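Local structure of imelysin-like protein (3PF0) at residues G226-F231 and G353-F358; S233-V238 and N339-I344; N244-P249 and E332-L337. The protein is of unknown function, but belongs to the imelysin-like family (peptidase family M75) and has been classed as a putative metalloendopeptidase. All coordinates share one frame; numbering follows the deposited sequence. Where two conformers were deposited one is given.

Contact 1. Residues G226-F231 and G353-F358; sequences GLNQWF and GIRVGF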
loop_
_atom_site.group_PDB
_atom_site.type_symbol
_atom_site.label_atom_id
_atom_site.label_comp_id
_atom_site.label_asym_id
_atom_site.label_seq_id
_atom_site.Cartn_x
_atom_site.Cartn_y
_atom_site.Cartn_z
ATOM N N GLY A 226 -20.320 -2.997 -5.878
ATOM C CA GLY A 226 -18.968 -2.875 -6.407
ATOM C C GLY A 226 -18.390 -1.479 -6.312
ATOM O O GLY A 226 -17.295 -1.298 -5.768
ATOM N N LEU A 227 -19.130 -0.489 -6.846
ATOM C CA LEU A 227 -18.738 0.915 -6.843
ATOM C C LEU A 227 -18.604 1.433 -5.401
ATOM O O LEU A 227 -17.644 2.149 -5.097
ATOM C CB LEU A 227 -19.763 1.741 -7.632
ATOM C CG LEU A 227 -19.304 3.115 -8.127
ATOM C CD1 LEU A 227 -18.498 2.995 -9.421
ATOM C CD2 LEU A 227 -20.497 4.036 -8.340
ATOM N N ASN A 228 -19.526 1.014 -4.507
ATOM C CA ASN A 228 -19.504 1.423 -3.102
ATOM C C ASN A 228 -18.250 0.895 -2.388
ATOM O O ASN A 228 -17.585 1.666 -1.696
ATOM C CB ASN A 228 -20.770 0.975 -2.363
ATOM C CG ASN A 228 -20.963 1.692 -1.047
ATOM O OD1 ASN A 228 -21.293 2.880 -1.004
ATOM N ND2 ASN A 228 -20.730 0.999 0.058
ATOM N N GLN A 229 -17.914 -0.397 -2.588
ATOM C CA GLN A 229 -16.759 -1.037 -1.967
ATOM C C GLN A 229 -15.455 -0.438 -2.473
ATOM O O GLN A 229 -14.549 -0.222 -1.670
ATOM C CB GLN A 229 -16.766 -2.563 -2.195
ATOM C CG GLN A 229 -15.836 -3.301 -1.215
ATOM C CD GLN A 229 -16.160 -4.755 -0.990
ATOM O OE1 GLN A 229 -16.588 -5.490 -1.891
ATOM N NE2 GLN A 229 -15.881 -5.217 0.213
ATOM N N TRP A 230 -15.355 -0.192 -3.792
ATOM C CA TRP A 230 -14.174 0.365 -4.445
ATOM C C TRP A 230 -13.820 1.768 -3.891
ATOM O O TRP A 230 -12.677 1.978 -3.488
ATOM C CB TRP A 230 -14.377 0.403 -5.976
ATOM C CG TRP A 230 -13.405 1.264 -6.742
ATOM C CD1 TRP A 230 -13.705 2.369 -7.479
ATOM C CD2 TRP A 230 -11.981 1.093 -6.837
ATOM N NE1 TRP A 230 -12.563 2.887 -8.049
ATOM C CE2 TRP A 230 -11.490 2.122 -7.676
ATOM C CE3 TRP A 230 -11.065 0.183 -6.276
ATOM C CZ2 TRP A 230 -10.129 2.259 -7.980
ATOM C CZ3 TRP A 230 -9.718 0.324 -6.572
ATOM C CH2 TRP A 230 -9.262 1.344 -7.424
ATOM N N PHE A 231 -14.783 2.706 -3.860
ATOM C CA PHE A 231 -14.511 4.062 -3.394
ATOM C C PHE A 231 -14.345 4.136 -1.874
ATOM O O PHE A 231 -13.624 5.015 -1.393
ATOM C CB PHE A 231 -15.572 5.050 -3.882
ATOM C CG PHE A 231 -15.375 5.399 -5.331
ATOM C CD1 PHE A 231 -14.397 6.309 -5.716
ATOM C CD2 PHE A 231 -16.128 4.780 -6.320
ATOM C CE1 PHE A 231 -14.192 6.609 -7.063
ATOM C CE2 PHE A 231 -15.913 5.071 -7.668
ATOM C CZ PHE A 231 -14.948 5.985 -8.029
ATOM N N GLY A 353 -23.591 8.874 -5.886
ATOM C CA GLY A 353 -24.796 8.290 -5.304
ATOM C C GLY A 353 -24.578 7.076 -4.422
ATOM O O GLY A 353 -25.506 6.285 -4.223
ATOM N N ILE A 354 -23.351 6.920 -3.883
ATOM C CA ILE A 354 -22.961 5.801 -3.014
ATOM C C ILE A 354 -22.922 6.272 -1.541
ATOM O O ILE A 354 -23.405 7.371 -1.252
ATOM C CB ILE A 354 -21.646 5.106 -3.475
ATOM C CG1 ILE A 354 -20.512 6.118 -3.768
ATOM C CG2 ILE A 354 -21.926 4.174 -4.668
ATOM C CD1 ILE A 354 -19.169 5.524 -3.877
ATOM N N ARG A 355 -22.409 5.433 -0.607
ATOM C CA ARG A 355 -22.434 5.754 0.830
ATOM C C ARG A 355 -21.063 5.745 1.497
ATOM O O ARG A 355 -20.181 4.976 1.111
ATOM C CB ARG A 355 -23.349 4.765 1.585
ATOM C CG ARG A 355 -24.814 4.803 1.136
ATOM C CD ARG A 355 -25.472 3.429 1.104
ATOM N NE ARG A 355 -24.748 2.462 0.271
ATOM C CZ ARG A 355 -24.901 2.327 -1.044
ATOM N NH1 ARG A 355 -25.753 3.102 -1.705
ATOM N NH2 ARG A 355 -24.196 1.421 -1.709
ATOM N N VAL A 356 -20.908 6.599 2.528
ATOM C CA VAL A 356 -19.711 6.687 3.365
ATOM C C VAL A 356 -19.820 5.522 4.353
ATOM O O VAL A 356 -20.706 5.524 5.207
ATOM C CB VAL A 356 -19.556 8.073 4.072
ATOM C CG1 VAL A 356 -18.343 8.097 5.001
ATOM C CG2 VAL A 356 -19.472 9.214 3.062
ATOM N N GLY A 357 -18.981 4.510 4.167
ATOM C CA GLY A 357 -18.970 3.317 5.002
ATOM C C GLY A 357 -19.531 2.092 4.314
ATOM O O GLY A 357 -20.598 2.155 3.692
ATOM N N PHE A 358 -18.800 0.962 4.420
ATOM C CA PHE A 358 -19.187 -0.324 3.836
ATOM C C PHE A 358 -19.498 -1.331 4.942
ATOM O O PHE A 358 -20.543 -1.978 4.910
ATOM C CB PHE A 358 -18.085 -0.861 2.900
ATOM C CG PHE A 358 -18.532 -2.003 2.018
ATOM C CD1 PHE A 358 -19.174 -1.760 0.809
ATOM C CD2 PHE A 358 -18.314 -3.323 2.395
ATOM C CE1 PHE A 358 -19.609 -2.816 0.002
ATOM C CE2 PHE A 358 -18.750 -4.380 1.589
ATOM C CZ PHE A 358 -19.383 -4.119 0.392
#

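Contact 2. Residues S233-V238 and N339-I344; sequences SLLSLV and NITRLI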
loop_
_atom_site.group_PDB
_atom_site.type_symbol
_atom_site.label_atom_id
_atom_site.label_comp_id
_atom_site.label_asym_id
_atom_site.label_seq_id
_atom_site.Cartn_x
_atom_site.Cartn_y
_atom_site.Cartn_z
ATOM N N SER A 233 -12.840 1.785 -0.282
ATOM C CA SER A 233 -11.490 1.240 -0.207
ATOM C C SER A 233 -10.483 2.373 -0.430
ATOM O O SER A 233 -9.486 2.453 0.288
ATOM C CB SER A 233 -11.300 0.137 -1.246
ATOM O OG SER A 233 -10.051 -0.511 -1.080
ATOM N N LEU A 234 -10.762 3.255 -1.417
ATOM C CA LEU A 234 -9.913 4.404 -1.731
ATOM C C LEU A 234 -9.948 5.400 -0.590
ATOM O O LEU A 234 -8.900 5.948 -0.234
ATOM C CB LEU A 234 -10.313 5.081 -3.053
ATOM C CG LEU A 234 -10.103 4.281 -4.348
ATOM C CD1 LEU A 234 -10.572 5.082 -5.544
ATOM C CD2 LEU A 234 -8.640 3.856 -4.531
ATOM N N LEU A 235 -11.137 5.593 0.022
ATOM C CA LEU A 235 -11.307 6.488 1.174
ATOM C C LEU A 235 -10.499 5.947 2.368
ATOM O O LEU A 235 -9.845 6.736 3.059
ATOM C CB LEU A 235 -12.802 6.658 1.523
ATOM C CG LEU A 235 -13.184 7.361 2.846
ATOM C CD1 LEU A 235 -12.690 8.816 2.906
ATOM C CD2 LEU A 235 -14.677 7.293 3.067
ATOM N N SER A 236 -10.538 4.601 2.581
ATOM C CA SER A 236 -9.814 3.913 3.655
ATOM C C SER A 236 -8.304 4.093 3.500
ATOM O O SER A 236 -7.602 4.195 4.496
ATOM C CB SER A 236 -10.163 2.428 3.672
ATOM O OG SER A 236 -9.509 1.742 4.726
ATOM N N LEU A 237 -7.807 4.135 2.240
ATOM C CA LEU A 237 -6.381 4.305 1.935
ATOM C C LEU A 237 -5.844 5.615 2.537
ATOM O O LEU A 237 -4.823 5.591 3.220
ATOM C CB LEU A 237 -6.132 4.270 0.404
ATOM C CG LEU A 237 -4.677 4.465 -0.070
ATOM C CD1 LEU A 237 -3.805 3.256 0.270
ATOM C CD2 LEU A 237 -4.621 4.718 -1.552
ATOM N N VAL A 238 -6.539 6.738 2.297
ATOM C CA VAL A 238 -6.131 8.060 2.775
ATOM C C VAL A 238 -6.496 8.229 4.279
ATOM O O VAL A 238 -5.753 8.911 4.993
ATOM C CB VAL A 238 -6.671 9.199 1.855
ATOM C CG1 VAL A 238 -8.167 9.083 1.609
ATOM C CG2 VAL A 238 -6.287 10.598 2.346
ATOM N N ASN A 339 -8.217 17.269 4.205
ATOM C CA ASN A 339 -8.995 17.950 3.172
ATOM C C ASN A 339 -9.360 16.973 2.022
ATOM O O ASN A 339 -10.446 17.091 1.460
ATOM C CB ASN A 339 -8.256 19.178 2.639
ATOM C CG ASN A 339 -9.046 19.947 1.610
ATOM O OD1 ASN A 339 -10.191 20.348 1.845
ATOM N ND2 ASN A 339 -8.470 20.130 0.427
ATOM N N ILE A 340 -8.483 15.998 1.706
ATOM C CA ILE A 340 -8.748 14.989 0.669
ATOM C C ILE A 340 -9.876 14.044 1.157
ATOM O O ILE A 340 -10.796 13.770 0.390
ATOM C CB ILE A 340 -7.463 14.221 0.226
ATOM C CG1 ILE A 340 -6.512 15.156 -0.559
ATOM C CG2 ILE A 340 -7.810 12.969 -0.606
ATOM C CD1 ILE A 340 -5.119 14.617 -0.829
ATOM N N THR A 341 -9.826 13.588 2.425
ATOM C CA THR A 341 -10.867 12.712 3.001
ATOM C C THR A 341 -12.200 13.459 3.027
ATOM O O THR A 341 -13.236 12.864 2.724
ATOM C CB THR A 341 -10.495 12.191 4.404
ATOM O OG1 THR A 341 -10.130 13.284 5.228
ATOM C CG2 THR A 341 -9.366 11.209 4.385
ATOM N N ARG A 342 -12.158 14.774 3.337
ATOM C CA ARG A 342 -13.323 15.657 3.364
ATOM C C ARG A 342 -13.982 15.693 1.989
ATOM O O ARG A 342 -15.189 15.469 1.884
ATOM C CB ARG A 342 -12.916 17.073 3.806
ATOM C CG ARG A 342 -14.096 18.021 4.032
ATOM C CD ARG A 342 -13.665 19.469 4.239
ATOM N NE ARG A 342 -13.018 20.040 3.052
ATOM C CZ ARG A 342 -13.665 20.553 2.009
ATOM N NH1 ARG A 342 -14.994 20.571 1.984
ATOM N NH2 ARG A 342 -12.990 21.044 0.977
ATOM N N LEU A 343 -13.177 15.930 0.936
ATOM C CA LEU A 343 -13.645 15.995 -0.441
ATOM C C LEU A 343 -14.218 14.652 -0.909
ATOM O O LEU A 343 -15.206 14.655 -1.639
ATOM C CB LEU A 343 -12.521 16.451 -1.387
ATOM C CG LEU A 343 -12.098 17.928 -1.315
ATOM C CD1 LEU A 343 -10.836 18.159 -2.098
ATOM C CD2 LEU A 343 -13.192 18.864 -1.821
ATOM N N ILE A 344 -13.634 13.515 -0.478
ATOM C CA ILE A 344 -14.130 12.196 -0.885
ATOM C C ILE A 344 -15.507 11.913 -0.234
ATOM O O ILE A 344 -16.448 11.533 -0.937
ATOM C CB ILE A 344 -13.099 11.059 -0.609
ATOM C CG1 ILE A 344 -11.817 11.264 -1.451
ATOM C CG2 ILE A 344 -13.716 9.668 -0.887
ATOM C CD1 ILE A 344 -10.608 10.352 -1.081
#

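Contact 3. Residues N244-P249 and E332-L337; sequences NAIEQP and ELYDHL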
loop_
_atom_site.group_PDB
_atom_site.type_symbol
_atom_site.label_atom_id
_atom_site.label_comp_id
_atom_site.label_asym_id
_atom_site.label_seq_id
_atom_site.Cartn_x
_atom_site.Cartn_y
_atom_site.Cartn_z
ATOM N N ASN A 244 -3.003 6.406 11.006
ATOM C CA ASN A 244 -1.998 5.434 11.438
ATOM C C ASN A 244 -0.596 5.776 10.998
ATOM O O ASN A 244 0.332 5.463 11.736
ATOM C CB ASN A 244 -2.346 4.007 10.970
ATOM C CG ASN A 244 -3.666 3.492 11.491
ATOM O OD1 ASN A 244 -4.178 3.929 12.537
ATOM N ND2 ASN A 244 -4.240 2.535 10.781
ATOM N N ALA A 245 -0.422 6.376 9.812
ATOM C CA ALA A 245 0.916 6.687 9.323
ATOM C C ALA A 245 1.382 8.115 9.635
ATOM O O ALA A 245 2.591 8.319 9.741
ATOM C CB ALA A 245 0.994 6.437 7.821
ATOM N N ILE A 246 0.466 9.095 9.787
ATOM C CA ILE A 246 0.881 10.492 9.987
ATOM C C ILE A 246 0.556 11.023 11.399
ATOM O O ILE A 246 1.486 11.325 12.135
ATOM C CB ILE A 246 0.308 11.425 8.863
ATOM C CG1 ILE A 246 0.761 10.976 7.440
ATOM C CG2 ILE A 246 0.619 12.923 9.104
ATOM C CD1 ILE A 246 2.305 11.010 7.124
ATOM N N GLU A 247 -0.734 11.176 11.752
ATOM C CA GLU A 247 -1.175 11.751 13.025
ATOM C C GLU A 247 -0.601 11.021 14.239
ATOM O O GLU A 247 0.018 11.669 15.085
ATOM C CB GLU A 247 -2.711 11.787 13.115
ATOM C CG GLU A 247 -3.246 12.420 14.384
ATOM C CD GLU A 247 -4.755 12.445 14.498
ATOM O OE1 GLU A 247 -5.384 11.373 14.346
ATOM O OE2 GLU A 247 -5.309 13.537 14.763
ATOM N N GLN A 248 -0.820 9.697 14.330
ATOM C CA GLN A 248 -0.401 8.891 15.475
ATOM C C GLN A 248 1.134 8.788 15.627
ATOM O O GLN A 248 1.596 9.067 16.728
ATOM C CB GLN A 248 -1.035 7.489 15.438
ATOM C CG GLN A 248 -2.477 7.456 15.941
ATOM C CD GLN A 248 -3.245 6.258 15.427
ATOM O OE1 GLN A 248 -2.730 5.135 15.329
ATOM N NE2 GLN A 248 -4.509 6.468 15.095
ATOM N N PRO A 249 1.959 8.408 14.612
ATOM C CA PRO A 249 3.406 8.274 14.869
ATOM C C PRO A 249 4.142 9.585 15.130
ATOM O O PRO A 249 5.182 9.567 15.792
ATOM C CB PRO A 249 3.937 7.632 13.590
ATOM C CG PRO A 249 2.758 7.084 12.911
ATOM C CD PRO A 249 1.642 7.994 13.235
ATOM N N GLU A 332 0.744 20.502 8.372
ATOM C CA GLU A 332 0.305 20.909 7.033
ATOM C C GLU A 332 -0.024 19.682 6.174
ATOM O O GLU A 332 -1.038 19.671 5.468
ATOM C CB GLU A 332 1.409 21.723 6.360
ATOM C CG GLU A 332 1.062 23.174 6.108
ATOM C CD GLU A 332 2.027 23.836 5.147
ATOM O OE1 GLU A 332 3.203 24.047 5.527
ATOM O OE2 GLU A 332 1.621 24.096 3.991
ATOM N N LEU A 333 0.840 18.643 6.245
ATOM C CA LEU A 333 0.655 17.394 5.513
ATOM C C LEU A 333 -0.617 16.696 5.988
ATOM O O LEU A 333 -1.410 16.262 5.148
ATOM C CB LEU A 333 1.886 16.469 5.639
ATOM C CG LEU A 333 1.779 15.074 4.974
ATOM C CD1 LEU A 333 1.511 15.172 3.462
ATOM C CD2 LEU A 333 3.020 14.255 5.229
ATOM N N TYR A 334 -0.832 16.630 7.320
ATOM C CA TYR A 334 -2.028 16.024 7.908
ATOM C C TYR A 334 -3.272 16.779 7.473
ATOM O O TYR A 334 -4.242 16.145 7.081
ATOM C CB TYR A 334 -1.949 15.964 9.446
ATOM C CG TYR A 334 -3.224 15.437 10.074
ATOM C CD1 TYR A 334 -3.554 14.087 10.000
ATOM C CD2 TYR A 334 -4.130 16.298 10.686
ATOM C CE1 TYR A 334 -4.749 13.605 10.529
ATOM C CE2 TYR A 334 -5.330 15.827 11.212
ATOM C CZ TYR A 334 -5.636 14.479 11.131
ATOM O OH TYR A 334 -6.808 14.008 11.669
ATOM N N ASP A 335 -3.237 18.123 7.536
ATOM C CA ASP A 335 -4.337 19.016 7.150
ATOM C C ASP A 335 -4.719 18.827 5.669
ATOM O O ASP A 335 -5.911 18.767 5.360
ATOM C CB ASP A 335 -3.974 20.478 7.445
ATOM C CG ASP A 335 -4.025 20.867 8.921
ATOM O OD1 ASP A 335 -4.530 20.060 9.739
ATOM O OD2 ASP A 335 -3.591 21.996 9.253
ATOM N N HIS A 336 -3.712 18.671 4.773
ATOM C CA HIS A 336 -3.922 18.425 3.347
ATOM C C HIS A 336 -4.613 17.069 3.144
ATOM O O HIS A 336 -5.529 16.977 2.323
ATOM C CB HIS A 336 -2.587 18.470 2.575
ATOM C CG HIS A 336 -2.198 19.839 2.110
ATOM N ND1 HIS A 336 -1.612 20.754 2.966
ATOM C CD2 HIS A 336 -2.319 20.402 0.887
ATOM C CE1 HIS A 336 -1.405 21.844 2.244
ATOM N NE2 HIS A 336 -1.807 21.674 0.984
ATOM N N LEU A 337 -4.193 16.032 3.910
ATOM C CA LEU A 337 -4.765 14.676 3.831
ATOM C C LEU A 337 -6.206 14.652 4.353
ATOM O O LEU A 337 -7.045 13.927 3.806
ATOM C CB LEU A 337 -3.907 13.645 4.595
ATOM C CG LEU A 337 -2.546 13.294 3.985
ATOM C CD1 LEU A 337 -1.714 12.471 4.947
ATOM C CD2 LEU A 337 -2.686 12.584 2.624
#

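Contact 1. Residues G226-F231 and G353-F358
Asn228 and Ile354 form the tight side of this contact, where the C-terminal tail that follows helix 327-351 crosses the first turns of helix 225-250. Asn228 CG stands anti to the backbone N (chi1 -164°), which carries the amide out to the tail. There its OD1 accepts the backbone N-H of Arg355, with OD1 and N 2.8 Å apart. The N-H...O angle of 166° shows a nearly straight bond. Beside it, Ile354 CD1 lies 3.6 Å from Phe231 CB, while Ile354 CG2 meets Leu227 CD2 at 3.9 Å.

The outer side is the less ordered one: Phe358 is exposed and has high B factors, although Gln229 CG sits over the centre of its ring, 4.0 Å from the centroid, a CH-pi contact with the amide stacked beyond it. The Arg355 guanidinium lays one face over Asn228 OD1, but its salt bridge goes to Asp224. An alanine at Asn228 would probably leave the Arg355 N-H without its acceptor and open a gap under the guanidinium. Asn232 adds bonds to Arg355 O and Gly357 N, so the irregular tail is fixed to the helix by amide side chains pairing with its backbone, flanked by apolar packing at Ile354.

Contact 2. Residues S233-V238 and N339-I344
Asn339 OD1 is gripped by two nitrogens of Arg342, NE at 3.1 Å and NH2 at 3.0 Å, on the side of helix 327-351 turned from the partner that Thr341 and Ile344 meet. Both bonds lie close to the guanidinium plane, a side-on grip within one helical turn. The contact itself is an antiparallel helix pair, with segment axes 9.8 Å apart at an angle of 162°. Helices 268-283 and 298-316 also touch Ile340, an arrangement consistent with a four-helix bundle.

No hydrogen bond links the two segments; the interface is buried and mainly apolar. Leu235 and Ile344 slide past each other in opposite directions, and Leu235 CB comes 4.0 Å from Ile344 CG2. One turn on, Val238 CG1 meets Ile344 CD1 at 3.8 Å, and Val238 CG2 reaches Ile340 CG2 at 4.1 Å. Thr341 sets its OG1 between the backbone N and the carbonyl carbon (chi1 52°). That hydroxyl is hydrogen-bonded to Thr338 O of its own helix, which satisfies it locally, and the methyl is the branch that meets the other helix: Thr341 CG2 lies 3.7 Å from both CG1 and CG2 of Val238.

Contact 3. Residues N244-P249 and E332-L337
Ile246 supplies the apolar part of this contact, using three different carbons against three side chains of the 332-337 turn. Its CD1 lies 3.8 Å from Leu333 CD2, and its CG1 meets Leu337 CD1 at the same 3.8 Å. On both leucines the side chains cross Ile246 at about a right angle. The branch methyl, Ile246 CG2, is 4.0 Å from Tyr334 CB and lies at the edge of the ring, near its plane.

Polar and aromatic groups make up the second part. Tyr334 CG is anti to the backbone N (chi1 176°), which sends the ring toward helix 225-250, where Glu247 CB approaches Tyr334 CE1 to 3.8 Å. The extended Glu247 chain crosses the ring obliquely, its carboxylate plane 22° from the ring plane, and its OE2 ends 3.5 Å from Tyr334 OH. Lys242 NZ makes a weak hydrogen bond with this hydroxyl.

A third group of bonds stays inside the 332-337 segment. Glu332 O accepts from both His336 N and His336 ND1, which arrive from opposite faces of the carbonyl plane; the ND1 bond is 2.8 Å long and holds the imidazole against its own helix.

The segment axes pass 9.9 Å apart with their N-to-C directions at 133°, a wider splay than a closely antiparallel pair. Helix 225-250 has a pi-type turn at 244-247 and is kinked at Pro249. Helix 298-316 covers Leu333 and His336, while helix 268-283 packs on Ile246 and Leu337 through Ile272 and Leu276.

How the contacts relate
Running from the N terminus, the chain passes through helix 48-84, which packs on Leu227 and Trp230, before it reaches helix 225-250, the element common to all three contacts. That helix enters contact 1, then contact 2, then contact 3. The return along helix 327-351 closes them in reverse: contact 3 first, around helices 268-283, 286-292 and 298-316, then contact 2, and finally contact 1 with the C-terminal tail. The loops are therefore nested and none cross. Neighbours in the series touch, Val238 CG2 on Leu337 O and Val356 CG1 on Leu235 CD2, whereas contacts 1 and 3 remain about 12 Å apart at their nearest atoms.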